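Local coordinates for protein ChiX (Serratia marcescens, PDB 5OPZ) that hydrolyses the L-Ala-D-Glu bond of peptidoglycan stem peptides as a zinc-dependent endopeptidase and is required for chitinase secretion, at residues A16-N21 and F44-G49; D79-P84 and D93-I98. All blocks are in the same frame, centred on the assembly; numbering follows the deposited sequence. Where two conformers were deposited one is given.

Contact 1. Residues A16-N21 and F44-G49; sequences ARSEEN and FSVSEG
Helix 15-21 lies against strand 44-48, an outermost strand of the four-stranded antiparallel sheet, and the two pack where Ser-18 and Ser-45 bring their backbones together, CA to CA 4.8 Å. The segment axes run nearly parallel, 20° apart, and approach to 6.5 Å, a closeness that small side chains allow. Ser-45 holds its OG anti to its own backbone N (chi1 -175°), which sets the hydroxyl beside the aliphatic stem of Arg-17: OG lies 3.3 Å from Arg-17 CG, with CB and CD of the same stem close by. From the next helical position Ser-18 brings its OG to within 3.3 Å of Ser-45 CA, an approach that is plain packing. The hydrogen bond of that hydroxyl goes to the carbonyl of Phe-14, one turn earlier in the chain. One turn later, in the conformer described, the flat side-chain amide of Asn-21 lies with its face over Val-46 O. Its ND2 sits 2.9 Å from that oxygen, yet the N-H does not point at it and the pair is not a hydrogen bond; ND2 makes a weak bond of 3.5 Å to Arg-17 O. The methylene of Asn-21 rests against the Val-46 branch, CB to CG1 3.8 Å, and on the same valine CG2 faces Ser-18 CB at 4.3 Å. Beyond Val-46 the strand turns a corner at Ser-47, and Ser-47 and Glu-48 both face Asp-79. Phe-44 points its CB bond away from the helix and packs on Ile-33, Ala-36 and Leu-37 of helix 27-39. The whole is an example of a short N-terminal helix packed on an edge strand whose far end is kinked by a classic beta bulge.

Contact 2. Residues D79-P84 and D93-I98; sequences DVVAMP and DYYAQI. With ZN (zinc ion), chain C.
Two neighbouring tyrosines on helix 92-109 are used in quite different ways: Tyr-95 meets strand 77-82 through its edge and hydroxyl, while Tyr-94 offers a ring face to Pro-84, just past the strand's end. Tyr-95 slides past Val-80 in the opposite direction, and its ring edge meets the strand backbone: Val-80 O lies in the ring plane, 3.5 Å from CE2. At the end of the ring, Ala-82 N donates to Tyr-95 OH over 2.9 Å in an almost straight bond, 174° at the hydrogen. The same hydroxyl is hydrogen-bonded to Ser-89 O, so two backbone groups grip this buried polar atom and fix the position of the ring's tip. Pro-84 crosses Tyr-94 at about a right angle, with CG over one ring face, 3.9 Å from the centroid and displaced toward the rim, where Tyr-94 CZ is the nearest atom; the geometry is that of a CH-pi contact. The methyl of Ala-82 touches both tyrosines, its CB 3.7 Å from Tyr-94 CB and near Tyr-95 CZ as well. Ile-98, one helical turn on from Tyr-94, completes the apolar seam. Its CD1 reaches Ala-82 CB at 3.9 Å, and its CG2 meets Val-80 CG2, the branch of that valine lying between its backbone N and carbonyl carbon. The short helix and strand segments cross at 121°, their axes 8.6 Å apart. Val-80 and Ala-82 point their CB bonds toward the helix, whereas that of Val-81 points away, the alternation expected of a strand. At the other end of the segment Asp-79 OD1 binds zinc at 2.0 Å, with His-72 and His-127 as the other protein ligands, a His-Asp-His site consistent with the metallopeptidases of clan MD.

Contacts 1 and 2 follow each other along the chain and meet in one sheet, where strands 44-48 and 77-82 are antiparallel neighbours; their centres lie 12 Å apart. The join includes the backbone pairs at the bulge, Ser-47 N to Asp-79 O and Glu-48 O to Asp-79 N, both 2.8 Å and probably hydrogen bonds, and backbone bonding of Ser-45 with Val-81. Phe-44 CB also packs on Val-81 O at 3.3 Å. Contact 2 supplies the zinc ligand Asp-79, while the 47-49 end of contact 1 reaches the surroundings of the site: the side chain of Ser-47 is about 8 Å from the metal, and Gly-49 O accepts a hydrogen bond from ND1 of His-72, another ligand, probably orienting its imidazole.

Contact 1. Residues A16-N21 and F44-G49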
loop_
_atom_site.group_PDB
_atom_site.type_symbol
_atom_site.label_atom_id
_atom_site.label_comp_id
_atom_site.label_asym_id
_atom_site.label_seq_id
_atom_site.Cartn_x
_atom_site.Cartn_y
_atom_site.Cartn_z
ATOM N N ALA A 16 -6.735 12.421 -3.340
ATOM C CA ALA A 16 -6.520 13.288 -2.202
ATOM C C ALA A 16 -6.427 12.477 -0.896
ATOM O O ALA A 16 -5.535 12.740 -0.054
ATOM C CB ALA A 16 -7.600 14.348 -2.119
ATOM N N ARG A 17 -7.298 11.473 -0.730
ATOM C CA ARG A 17 -7.258 10.610 0.419
ATOM C C ARG A 17 -5.925 9.902 0.537
ATOM O O ARG A 17 -5.355 9.793 1.620
ATOM C CB ARG A 17 -8.390 9.608 0.344
ATOM C CG ARG A 17 -8.718 9.015 1.678
ATOM C CD ARG A 17 -9.922 8.108 1.579
ATOM N NE ARG A 17 -11.157 8.838 1.309
ATOM C CZ ARG A 17 -12.376 8.323 1.410
ATOM N NH1 ARG A 17 -12.537 7.050 1.764
ATOM N NH2 ARG A 17 -13.445 9.083 1.165
ATOM N N SER A 18 -5.436 9.382 -0.578
ATOM C CA SER A 18 -4.203 8.624 -0.605
ATOM C C SER A 18 -3.017 9.516 -0.289
ATOM O O SER A 18 -2.154 9.153 0.500
ATOM C CB SER A 18 -3.960 8.026 -1.977
ATOM O OG SER A 18 -4.893 7.009 -2.250
ATOM N N GLU A 19 -2.977 10.698 -0.899
ATOM C CA GLU A 19 -1.872 11.649 -0.699
ATOM C C GLU A 19 -1.754 12.039 0.766
ATOM O O GLU A 19 -0.643 12.097 1.324
ATOM C CB GLU A 19 -2.003 12.823 -1.682
ATOM C CG GLU A 19 -1.855 12.289 -3.140
ATOM C CD GLU A 19 -1.777 13.316 -4.251
ATOM O OE1 GLU A 19 -2.190 14.471 -4.010
ATOM O OE2 GLU A 19 -1.280 12.939 -5.351
ATOM N N GLU A 20 -2.872 12.185 1.448
ATOM C CA GLU A 20 -2.834 12.553 2.841
ATOM C C GLU A 20 -2.169 11.432 3.677
ATOM O O GLU A 20 -1.304 11.690 4.502
ATOM C CB GLU A 20 -4.239 12.933 3.337
ATOM C CG GLU A 20 -4.375 13.216 4.829
ATOM C CD GLU A 20 -3.668 14.491 5.304
ATOM O OE1 GLU A 20 -3.191 15.322 4.503
ATOM O OE2 GLU A 20 -3.600 14.689 6.524
ATOM N N ASN A 21 -2.535 10.190 3.406
ATOM C CA ASN A 21 -2.019 9.047 4.168
ATOM C C ASN A 21 -0.616 8.617 3.754
ATOM O O ASN A 21 0.045 7.791 4.419
ATOM C CB ASN A 21 -2.920 7.801 4.043
ATOM C CG ASN A 21 -4.068 7.776 5.039
ATOM O OD1 ASN A 21 -3.846 7.564 6.237
ATOM N ND2 ASN A 21 -5.310 7.925 4.551
ATOM N N PHE A 44 -8.375 2.870 -5.153
ATOM C CA PHE A 44 -7.833 2.498 -3.851
ATOM C C PHE A 44 -7.347 3.710 -3.120
ATOM O O PHE A 44 -7.039 4.745 -3.746
ATOM C CB PHE A 44 -6.728 1.426 -4.000
ATOM C CG PHE A 44 -5.439 1.937 -4.608
ATOM C CD1 PHE A 44 -5.235 1.919 -5.990
ATOM C CD2 PHE A 44 -4.405 2.342 -3.799
ATOM C CE1 PHE A 44 -4.041 2.355 -6.539
ATOM C CE2 PHE A 44 -3.213 2.759 -4.364
ATOM C CZ PHE A 44 -3.029 2.773 -5.725
ATOM N N SER A 45 -7.278 3.588 -1.811
ATOM C CA SER A 45 -6.600 4.539 -0.974
ATOM C C SER A 45 -5.516 3.865 -0.184
ATOM O O SER A 45 -5.378 2.674 -0.176
ATOM C CB SER A 45 -7.616 5.279 -0.079
ATOM O OG SER A 45 -7.006 6.318 0.687
ATOM N N VAL A 46 -4.730 4.665 0.478
ATOM C CA VAL A 46 -3.717 4.170 1.405
ATOM C C VAL A 46 -4.365 4.249 2.786
ATOM O O VAL A 46 -4.653 5.358 3.276
ATOM C CB VAL A 46 -2.435 5.015 1.337
ATOM C CG1 VAL A 46 -1.479 4.634 2.447
ATOM C CG2 VAL A 46 -1.797 4.847 -0.033
ATOM N N SER A 47 -4.571 3.078 3.411
ATOM C CA SER A 47 -5.180 3.028 4.734
ATOM C C SER A 47 -4.194 3.239 5.865
ATOM O O SER A 47 -4.552 3.745 6.928
ATOM C CB SER A 47 -5.968 1.736 4.951
ATOM O OG SER A 47 -5.107 0.628 5.021
ATOM N N GLU A 48 -2.940 2.849 5.630
ATOM C CA GLU A 48 -1.869 3.023 6.595
ATOM C C GLU A 48 -0.516 3.170 5.878
ATOM O O GLU A 48 -0.179 2.366 5.035
ATOM C CB GLU A 48 -1.849 1.867 7.589
ATOM C CG GLU A 48 -0.861 2.078 8.724
ATOM C CD GLU A 48 -0.911 1.008 9.803
ATOM O OE1 GLU A 48 -1.326 -0.157 9.584
ATOM O OE2 GLU A 48 -0.437 1.314 10.918
ATOM N N GLY A 49 0.175 4.251 6.183
ATOM C CA GLY A 49 1.562 4.445 5.721
ATOM C C GLY A 49 2.462 4.306 6.923
ATOM O O GLY A 49 2.754 3.180 7.344
#

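Contact 2. Residues D79-P84 and D93-I98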
loop_
_atom_site.group_PDB
_atom_site.type_symbol
_atom_site.label_atom_id
_atom_site.label_comp_id
_atom_site.label_asym_id
_atom_site.label_seq_id
_atom_site.Cartn_x
_atom_site.Cartn_y
_atom_site.Cartn_z
ATOM N N ASP A 79 -0.164 0.067 3.442
ATOM C CA ASP A 79 -1.311 -0.819 3.226
ATOM C C ASP A 79 -2.368 -0.049 2.452
ATOM O O ASP A 79 -2.702 1.051 2.837
ATOM C CB ASP A 79 -1.849 -1.285 4.561
ATOM C CG ASP A 79 -0.944 -2.238 5.292
ATOM O OD1 ASP A 79 0.067 -2.686 4.771
ATOM O OD2 ASP A 79 -1.244 -2.564 6.438
ATOM N N VAL A 80 -2.805 -0.636 1.360
ATOM C CA VAL A 80 -3.838 -0.044 0.549
ATOM C C VAL A 80 -5.184 -0.682 0.885
ATOM O O VAL A 80 -5.267 -1.772 1.417
ATOM C CB VAL A 80 -3.587 -0.172 -0.970
ATOM C CG1 VAL A 80 -2.232 0.425 -1.339
ATOM C CG2 VAL A 80 -3.650 -1.607 -1.438
ATOM N N VAL A 81 -6.230 0.061 0.592
ATOM C CA VAL A 81 -7.590 -0.421 0.725
ATOM C C VAL A 81 -8.300 -0.210 -0.622
ATOM O O VAL A 81 -8.333 0.931 -1.154
ATOM C CB VAL A 81 -8.357 0.223 1.894
ATOM C CG1 VAL A 81 -8.429 1.703 1.798
ATOM C CG2 VAL A 81 -9.747 -0.380 2.026
ATOM N N ALA A 82 -8.875 -1.305 -1.161
ATOM C CA ALA A 82 -9.626 -1.199 -2.436
ATOM C C ALA A 82 -10.963 -0.498 -2.185
ATOM O O ALA A 82 -11.640 -0.809 -1.201
ATOM C CB ALA A 82 -9.886 -2.562 -2.990
ATOM N N MET A 83 -11.303 0.419 -3.093
ATOM C CA MET A 83 -12.492 1.276 -2.966
ATOM C C MET A 83 -13.372 1.233 -4.229
ATOM O O MET A 83 -13.671 2.276 -4.808
ATOM C CB MET A 83 -12.035 2.739 -2.749
ATOM C CG MET A 83 -11.211 3.040 -1.534
ATOM S SD MET A 83 -12.120 2.685 -0.051
ATOM C CE MET A 83 -13.405 3.930 -0.112
ATOM N N PRO A 84 -13.715 0.035 -4.720
ATOM C CA PRO A 84 -14.544 -0.031 -5.914
ATOM C C PRO A 84 -15.862 0.738 -5.730
ATOM O O PRO A 84 -16.570 0.542 -4.723
ATOM C CB PRO A 84 -14.786 -1.533 -6.087
ATOM C CG PRO A 84 -14.585 -2.111 -4.710
ATOM C CD PRO A 84 -13.514 -1.292 -4.111
ATOM N N ASP A 93 -9.265 -10.318 -5.386
ATOM C CA ASP A 93 -9.059 -9.940 -6.767
ATOM C C ASP A 93 -8.819 -8.458 -6.970
ATOM O O ASP A 93 -8.062 -8.062 -7.855
ATOM C CB ASP A 93 -10.195 -10.436 -7.695
ATOM C CG ASP A 93 -9.965 -11.819 -8.147
ATOM O OD1 ASP A 93 -8.816 -12.111 -8.491
ATOM O OD2 ASP A 93 -10.920 -12.599 -8.132
ATOM N N TYR A 94 -9.430 -7.633 -6.133
ATOM C CA TYR A 94 -9.213 -6.197 -6.217
ATOM C C TYR A 94 -7.745 -5.850 -5.928
ATOM O O TYR A 94 -7.139 -5.024 -6.611
ATOM C CB TYR A 94 -10.132 -5.440 -5.270
ATOM C CG TYR A 94 -11.618 -5.440 -5.615
ATOM C CD1 TYR A 94 -12.047 -4.923 -6.821
ATOM C CD2 TYR A 94 -12.562 -5.856 -4.726
ATOM C CE1 TYR A 94 -13.358 -4.869 -7.155
ATOM C CE2 TYR A 94 -13.908 -5.842 -5.041
ATOM C CZ TYR A 94 -14.296 -5.362 -6.268
ATOM O OH TYR A 94 -15.634 -5.302 -6.537
ATOM N N TYR A 95 -7.198 -6.500 -4.902
ATOM C CA TYR A 95 -5.799 -6.288 -4.524
ATOM C C TYR A 95 -4.849 -6.833 -5.564
ATOM O O TYR A 95 -3.801 -6.226 -5.826
ATOM C CB TYR A 95 -5.529 -6.911 -3.121
ATOM C CG TYR A 95 -6.341 -6.164 -2.109
ATOM C CD1 TYR A 95 -7.672 -6.507 -1.859
ATOM C CD2 TYR A 95 -5.851 -5.017 -1.507
ATOM C CE1 TYR A 95 -8.466 -5.726 -1.080
ATOM C CE2 TYR A 95 -6.623 -4.264 -0.679
ATOM C CZ TYR A 95 -7.962 -4.609 -0.474
ATOM O OH TYR A 95 -8.753 -3.766 0.288
ATOM N N ALA A 96 -5.208 -7.932 -6.230
ATOM C CA ALA A 96 -4.390 -8.420 -7.357
ATOM C C ALA A 96 -4.315 -7.380 -8.476
ATOM O O ALA A 96 -3.257 -7.191 -9.098
ATOM C CB ALA A 96 -4.869 -9.767 -7.842
ATOM N N GLN A 97 -5.445 -6.723 -8.713
ATOM C CA GLN A 97 -5.456 -5.698 -9.758
ATOM C C GLN A 97 -4.683 -4.487 -9.365
ATOM O O GLN A 97 -4.001 -3.896 -10.213
ATOM C CB GLN A 97 -6.893 -5.337 -10.118
ATOM C CG GLN A 97 -7.640 -6.454 -10.834
ATOM C CD GLN A 97 -8.977 -6.020 -11.376
ATOM O OE1 GLN A 97 -9.020 -5.229 -12.282
ATOM N NE2 GLN A 97 -10.064 -6.557 -10.821
ATOM N N ILE A 98 -4.838 -4.073 -8.113
ATOM C CA ILE A 98 -4.011 -2.981 -7.593
ATOM C C ILE A 98 -2.526 -3.318 -7.770
ATOM O O ILE A 98 -1.722 -2.444 -8.160
ATOM C CB ILE A 98 -4.339 -2.582 -6.140
ATOM C CG1 ILE A 98 -5.761 -2.058 -6.074
ATOM C CG2 ILE A 98 -3.336 -1.575 -5.591
ATOM C CD1 ILE A 98 -6.353 -2.125 -4.691
HETATM ZN ZN ZN C . 1.496 -3.458 5.925
#